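PDB 3II7: kelch-like protein 7 from Homo sapiens, which acts as the substrate-specific adapter of a CUL3-RBX1 E3 ubiquitin ligase that targets proteins for degradation, its kelch-repeat domain being the part crystallised here. Local coordinates for residues A[14-19]-A[26-31]; A[244-249]-A[291-296]. All coordinates share one frame; numbering follows the deposited sequence. Where two conformers were deposited one is given.

Contact 1: residues A[14-19]-A[26-31]. With EDO (1,2-ethanediol), chain B; EDO (1,2-ethanediol), chain E.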
loop_
_atom_site.group_PDB
_atom_site.type_symbol
_atom_site.label_atom_id
_atom_site.label_comp_id
_atom_site.label_asym_id
_atom_site.label_seq_id
_atom_site.Cartn_x
_atom_site.Cartn_y
_atom_site.Cartn_z
ATOM N N ARG A 14 0.887 1.916 -15.448
ATOM C CA ARG A 14 0.666 3.252 -14.881
ATOM C C ARG A 14 0.626 3.067 -13.400
ATOM O O ARG A 14 0.336 1.955 -12.908
ATOM C CB ARG A 14 -0.676 3.851 -15.305
ATOM C CG ARG A 14 -0.867 4.127 -16.788
ATOM C CD ARG A 14 -0.046 5.292 -17.300
ATOM N NE ARG A 14 -0.456 5.626 -18.668
ATOM C CZ ARG A 14 -0.155 4.901 -19.754
ATOM N NH1 ARG A 14 0.572 3.788 -19.665
ATOM N NH2 ARG A 14 -0.592 5.289 -20.941
ATOM N N ILE A 15 0.900 4.148 -12.676
ATOM C CA ILE A 15 0.675 4.204 -11.243
ATOM C C ILE A 15 -0.564 5.075 -11.022
ATOM O O ILE A 15 -0.596 6.239 -11.442
ATOM C CB ILE A 15 1.893 4.745 -10.499
ATOM C CG1 ILE A 15 3.129 3.897 -10.823
ATOM C CG2 ILE A 15 1.588 4.761 -8.971
ATOM C CD1 ILE A 15 4.465 4.417 -10.297
ATOM N N ALA A 16 -1.592 4.494 -10.430
ATOM C CA ALA A 16 -2.884 5.174 -10.251
ATOM C C ALA A 16 -3.001 5.670 -8.830
ATOM O O ALA A 16 -2.737 4.937 -7.878
ATOM C CB ALA A 16 -4.007 4.239 -10.559
ATOM N N LEU A 17 -3.401 6.934 -8.699
ATOM C CA LEU A 17 -3.572 7.576 -7.389
ATOM C C LEU A 17 -5.024 7.996 -7.248
ATOM O O LEU A 17 -5.583 8.614 -8.168
ATOM C CB LEU A 17 -2.649 8.773 -7.255
ATOM C CG LEU A 17 -1.156 8.440 -7.045
ATOM C CD1 LEU A 17 -0.538 7.856 -8.281
ATOM C CD2 LEU A 17 -0.395 9.684 -6.605
ATOM N N PHE A 18 -5.637 7.644 -6.119
ATOM C CA PHE A 18 -7.053 7.951 -5.883
ATOM C C PHE A 18 -7.245 8.789 -4.667
ATOM O O PHE A 18 -6.850 8.384 -3.561
ATOM C CB PHE A 18 -7.875 6.686 -5.765
ATOM C CG PHE A 18 -7.864 5.829 -7.024
ATOM C CD1 PHE A 18 -6.872 4.845 -7.210
ATOM C CD2 PHE A 18 -8.805 6.028 -8.024
ATOM C CE1 PHE A 18 -6.844 4.073 -8.347
ATOM C CE2 PHE A 18 -8.792 5.255 -9.170
ATOM C CZ PHE A 18 -7.800 4.262 -9.335
ATOM N N GLY A 19 -7.894 9.948 -4.843
ATOM C CA GLY A 19 -8.047 10.914 -3.769
ATOM C C GLY A 19 -9.379 11.594 -3.709
ATOM O O GLY A 19 -9.461 12.716 -3.230
ATOM N N CYS A 26 -8.011 12.259 -8.688
ATOM C CA CYS A 26 -7.584 10.892 -9.076
ATOM C C CYS A 26 -6.855 10.995 -10.403
ATOM O O CYS A 26 -7.345 11.654 -11.314
ATOM C CB CYS A 26 -8.761 9.931 -9.207
ATOM S SG CYS A 26 -9.738 9.683 -7.750
ATOM N N ARG A 27 -5.652 10.410 -10.479
ATOM C CA ARG A 27 -4.800 10.561 -11.654
ATOM C C ARG A 27 -3.897 9.352 -11.862
ATOM O O ARG A 27 -3.540 8.649 -10.894
ATOM C CB ARG A 27 -3.920 11.820 -11.528
ATOM C CG ARG A 27 -4.640 13.127 -11.206
ATOM C CD ARG A 27 -3.732 14.336 -11.412
ATOM N NE ARG A 27 -3.921 14.952 -12.724
ATOM C CZ ARG A 27 -3.211 15.972 -13.210
ATOM N NH1 ARG A 27 -2.220 16.507 -12.492
ATOM N NH2 ARG A 27 -3.492 16.459 -14.427
ATOM N N TYR A 28 -3.536 9.117 -13.132
ATOM C CA TYR A 28 -2.474 8.194 -13.465
ATOM C C TYR A 28 -1.196 8.972 -13.587
ATOM O O TYR A 28 -1.166 10.042 -14.232
ATOM C CB TYR A 28 -2.692 7.562 -14.836
ATOM C CG TYR A 28 -3.765 6.535 -14.965
ATOM C CD1 TYR A 28 -3.712 5.349 -14.258
ATOM C CD2 TYR A 28 -4.822 6.723 -15.839
ATOM C CE1 TYR A 28 -4.677 4.400 -14.401
ATOM C CE2 TYR A 28 -5.786 5.758 -15.997
ATOM C CZ TYR A 28 -5.709 4.606 -15.265
ATOM O OH TYR A 28 -6.660 3.611 -15.395
ATOM N N PHE A 29 -0.139 8.426 -13.018
ATOM C CA PHE A 29 1.226 8.785 -13.347
ATOM C C PHE A 29 1.800 7.767 -14.345
ATOM O O PHE A 29 1.768 6.547 -14.101
ATOM C CB PHE A 29 2.089 8.787 -12.093
ATOM C CG PHE A 29 3.553 9.015 -12.354
ATOM C CD1 PHE A 29 4.020 10.279 -12.687
ATOM C CD2 PHE A 29 4.480 7.961 -12.247
ATOM C CE1 PHE A 29 5.368 10.500 -12.901
ATOM C CE2 PHE A 29 5.820 8.185 -12.489
ATOM C CZ PHE A 29 6.256 9.464 -12.814
ATOM N N ASN A 30 2.389 8.261 -15.428
ATOM C CA ASN A 30 3.010 7.380 -16.422
ATOM C C ASN A 30 4.535 7.483 -16.329
ATOM O O ASN A 30 5.107 8.518 -16.685
ATOM C CB ASN A 30 2.545 7.757 -17.798
ATOM C CG ASN A 30 3.060 6.789 -18.891
ATOM O OD1 ASN A 30 3.957 5.982 -18.664
ATOM N ND2 ASN A 30 2.456 6.865 -20.062
ATOM N N PRO A 31 5.198 6.429 -15.790
ATOM C CA PRO A 31 6.648 6.500 -15.610
ATOM C C PRO A 31 7.434 6.682 -16.916
ATOM O O PRO A 31 8.556 7.144 -16.879
ATOM C CB PRO A 31 7.003 5.140 -15.014
ATOM C CG PRO A 31 5.765 4.520 -14.618
ATOM C CD PRO A 31 4.643 5.145 -15.342
HETATM C C1 EDO B . -11.203 12.723 -9.740
HETATM O O1 EDO B . -10.165 13.090 -10.684
HETATM C C2 EDO B . -12.440 13.595 -9.907
HETATM O O2 EDO B . -13.311 13.140 -10.949
HETATM C C1 EDO E . 0.282 15.987 -9.693
HETATM O O1 EDO E . -1.156 15.955 -9.870
HETATM C C2 EDO E . 0.721 17.375 -9.276
HETATM O O2 EDO E . 0.214 18.322 -10.237
#
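Arg14 lays its guanidinium against the side-chain amide of Asn30: Asn30 ND2 stands 3.3 Å from Arg14 CZ, over the centre of one face, with the two planes 16° apart. The near-parallel planes make this a stack; ND2 and the guanidinium nitrogens are all donors, so they form no hydrogen bond. Asn30 CG lies anti to its backbone N (chi1 -175°), and OD1 takes the N-H of Lys32, which fixes how the amide is turned; Arg14 NH1 is held by a salt bridge to Asp12. Lower down, Arg14 CB meets Tyr28 CD1 at 3.5 Å, and the methyl of Ala16 approaches the CD1-CE1 side of the same ring. An alanine at Arg14 would probably leave Asp12 without its charged mate and the Asn30 amide without the group stacked on it. At the other end, Cys26 SG lies 3.8 Å from Phe18 CD2 in an oblique sulfur-aromatic contact and accepts the N-H of Gly19. Ile15 CD1 touches the edge of the Phe29 ring at CD2 (4.0 Å), and the backbones set the register of the whole hairpin. Ile15-Phe29 and Leu17-Arg27 are antiparallel hydrogen-bonded pairs, with Phe29 N to Ile15 O at 2.7 Å and Leu17 N to Arg27 O at 2.8 Å; Ala16-Tyr28, between them, and Phe18-Cys26, beyond Leu17-Arg27, are non-hydrogen-bonded pairs. Arg27 sends its end away from the hairpin, to a salt bridge with Asp38 and, through NH1, to an ethanediol. The hairpin belongs to the first kelch repeat and forms the middle of a four-stranded antiparallel sheet: strand 35-38 flanks 26-30, strand 290-295 flanks 13-18, and Ile15 and Leu17 pack on Leu253 of strand 249-254.

Contact 2: residues A[244-249]-A[291-296]. With EDO (1,2-ethanediol), chain F.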
loop_
_atom_site.group_PDB
_atom_site.type_symbol
_atom_site.label_atom_id
_atom_site.label_comp_id
_atom_site.label_asym_id
_atom_site.label_seq_id
_atom_site.Cartn_x
_atom_site.Cartn_y
_atom_site.Cartn_z
ATOM N N ALA A 244 5.298 3.233 -5.348
ATOM C CA ALA A 244 5.045 2.095 -6.218
ATOM C C ALA A 244 6.243 1.847 -7.109
ATOM O O ALA A 244 6.929 2.782 -7.487
ATOM C CB ALA A 244 3.774 2.339 -7.098
ATOM N N ALA A 245 6.463 0.588 -7.476
ATOM C CA ALA A 245 7.558 0.234 -8.342
ATOM C C ALA A 245 7.067 -0.198 -9.708
ATOM O O ALA A 245 6.049 -0.929 -9.830
ATOM C CB ALA A 245 8.405 -0.898 -7.708
ATOM N N VAL A 246 7.766 0.285 -10.750
ATOM C CA VAL A 246 7.555 -0.165 -12.113
ATOM C C VAL A 246 8.936 -0.500 -12.661
ATOM O O VAL A 246 9.848 0.363 -12.669
ATOM C CB VAL A 246 6.890 0.869 -12.994
ATOM C CG1 VAL A 246 6.780 0.355 -14.459
ATOM C CG2 VAL A 246 5.503 1.223 -12.468
ATOM N N GLY A 247 9.102 -1.732 -13.088
ATOM C CA GLY A 247 10.399 -2.193 -13.527
ATOM C C GLY A 247 11.373 -2.137 -12.363
ATOM O O GLY A 247 11.060 -2.611 -11.228
ATOM N N SER A 248 12.544 -1.557 -12.626
ATOM C CA SER A 248 13.590 -1.509 -11.621
ATOM C C SER A 248 13.542 -0.206 -10.799
ATOM O O SER A 248 14.381 0.006 -9.933
ATOM C CB SER A 248 14.952 -1.664 -12.260
ATOM O OG SER A 248 15.175 -0.666 -13.227
ATOM N N ILE A 249 12.569 0.668 -11.069
ATOM C CA ILE A 249 12.496 1.975 -10.392
ATOM C C ILE A 249 11.365 2.033 -9.369
ATOM O O ILE A 249 10.225 1.606 -9.658
ATOM C CB ILE A 249 12.291 3.149 -11.383
ATOM C CG1 ILE A 249 13.290 3.070 -12.513
ATOM C CG2 ILE A 249 12.352 4.513 -10.646
ATOM C CD1 ILE A 249 14.786 3.145 -12.076
ATOM N N ILE A 291 -2.869 4.345 -3.657
ATOM C CA ILE A 291 -1.933 4.173 -4.778
ATOM C C ILE A 291 -1.784 2.691 -5.143
ATOM O O ILE A 291 -1.748 1.809 -4.253
ATOM C CB ILE A 291 -0.538 4.781 -4.397
ATOM C CG1 ILE A 291 0.419 4.729 -5.616
ATOM C CG2 ILE A 291 0.034 4.121 -3.127
ATOM C CD1 ILE A 291 1.730 5.555 -5.411
ATOM N N CYS A 292 -1.725 2.402 -6.446
ATOM C CA CYS A 292 -1.451 1.056 -6.908
ATOM C C CYS A 292 -0.911 1.104 -8.326
ATOM O O CYS A 292 -1.060 2.115 -9.030
ATOM C CB CYS A 292 -2.695 0.149 -6.826
ATOM S SG CYS A 292 -4.032 0.611 -7.898
ATOM N N VAL A 293 -0.257 0.029 -8.730
ATOM C CA VAL A 293 0.212 -0.111 -10.095
ATOM C C VAL A 293 -0.882 -0.790 -10.908
ATOM O O VAL A 293 -1.442 -1.828 -10.474
ATOM C CB VAL A 293 1.504 -0.930 -10.176
ATOM C CG1 VAL A 293 1.938 -1.147 -11.670
ATOM C CG2 VAL A 293 2.570 -0.260 -9.358
ATOM N N VAL A 294 -1.215 -0.204 -12.054
ATOM C CA VAL A 294 -2.178 -0.793 -12.973
ATOM C C VAL A 294 -1.496 -1.190 -14.282
ATOM O O VAL A 294 -0.562 -0.550 -14.719
ATOM C CB VAL A 294 -3.367 0.169 -13.286
ATOM C CG1 VAL A 294 -3.994 0.694 -12.028
ATOM C CG2 VAL A 294 -2.945 1.284 -14.142
ATOM N N ASP A 295 -1.985 -2.256 -14.892
ATOM C CA ASP A 295 -1.758 -2.536 -16.307
ATOM C C ASP A 295 -2.993 -2.112 -17.154
ATOM O O ASP A 295 -4.119 -2.583 -16.901
ATOM C CB ASP A 295 -1.521 -4.010 -16.496
ATOM C CG ASP A 295 -0.849 -4.319 -17.800
ATOM O OD1 ASP A 295 -0.815 -3.433 -18.685
ATOM O OD2 ASP A 295 -0.348 -5.449 -17.938
ATOM N N THR A 296 -2.788 -1.238 -18.152
ATOM C CA THR A 296 -3.915 -0.701 -18.957
ATOM C C THR A 296 -4.198 -1.500 -20.260
ATOM O O THR A 296 -5.007 -1.068 -21.089
ATOM C CB THR A 296 -3.713 0.825 -19.315
ATOM O OG1 THR A 296 -2.564 0.985 -20.158
ATOM C CG2 THR A 296 -3.549 1.689 -18.057
HETATM C C1 EDO F . 5.570 -3.858 -6.566
HETATM O O1 EDO F . 5.066 -4.354 -5.287
HETATM C C2 EDO F . 4.669 -2.758 -7.133
HETATM O O2 EDO F . 4.770 -1.515 -6.408
#
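Ala245 N donates to O2 of an ethanediol at 2.9 Å, in an almost straight bond (176° at the hydrogen). The diol, probably from the crystallisation liquor, is also hydrogen-bonded to Phe198 N, and its O2 comes within 3.9 Å of Val293 CG2, so it sits beside the place where the two strands meet. Between the segments themselves the contact is apolar. Val293 carries most of it: CG2, anti to the carbonyl carbon and beside the backbone N, reaches the methyl of Ala244 at 3.6 Å and also touches the carbonyl oxygen of Ala245. Its other branch, CG1, makes only a looser approach to Val246 CG2, at 4.4 Å. Ile291 adds a second contact to Ala244: with CG1 anti to the backbone N (chi1 -175°) and the chain extended beyond it, CD1 lies 4.2 Å from Ala244 CB. The alanine methyl is thus met by two aliphatic tips from the facing strand. The strand axes run 24° from parallel and come no nearer than 7.1 Å, a spacing too wide for backbone pairing and consistent with side-chain packing between separate sheets. Past Val246 the chain reverses in a type II' turn closed by Ile249 N to Val246 O at 3.2 Å, with Val246 N bonded in return to Ile249 O and Gly247 at positive phi, and leads into strand 249-254. Strands 242-246 and 290-295 are each an edge strand, the innermost, of a four-stranded antiparallel blade, and both segments fall in kelch repeats, 5 and 6. Packing of one such sheet on the next is the blade-to-blade contact of a kelch beta-propeller.

Overall arrangement
Contacts 1 and 2 share a blade: strands 13-18 and 290-295 are neighbours in one sheet, so 14-19 is paired with 26-31 on one flank and with 291-296 on the other. Arg14 O to Val294 N and Ala16 N to Cys292 O, both 2.8 Å, are probable hydrogen bonds joining them, and Ile15 packs on Ile291. Because the C-terminal strand thereby completes the sheet of the first repeat, the ring is closed by joining the two ends of the chain. Contact 1, within that sheet, is partly buried, with buried apolar residues and partly exposed polar ends, and built on backbone bonds, burying 569 Å²; contact 2, between sheets, buries 174 Å² through aliphatic tips near the surface.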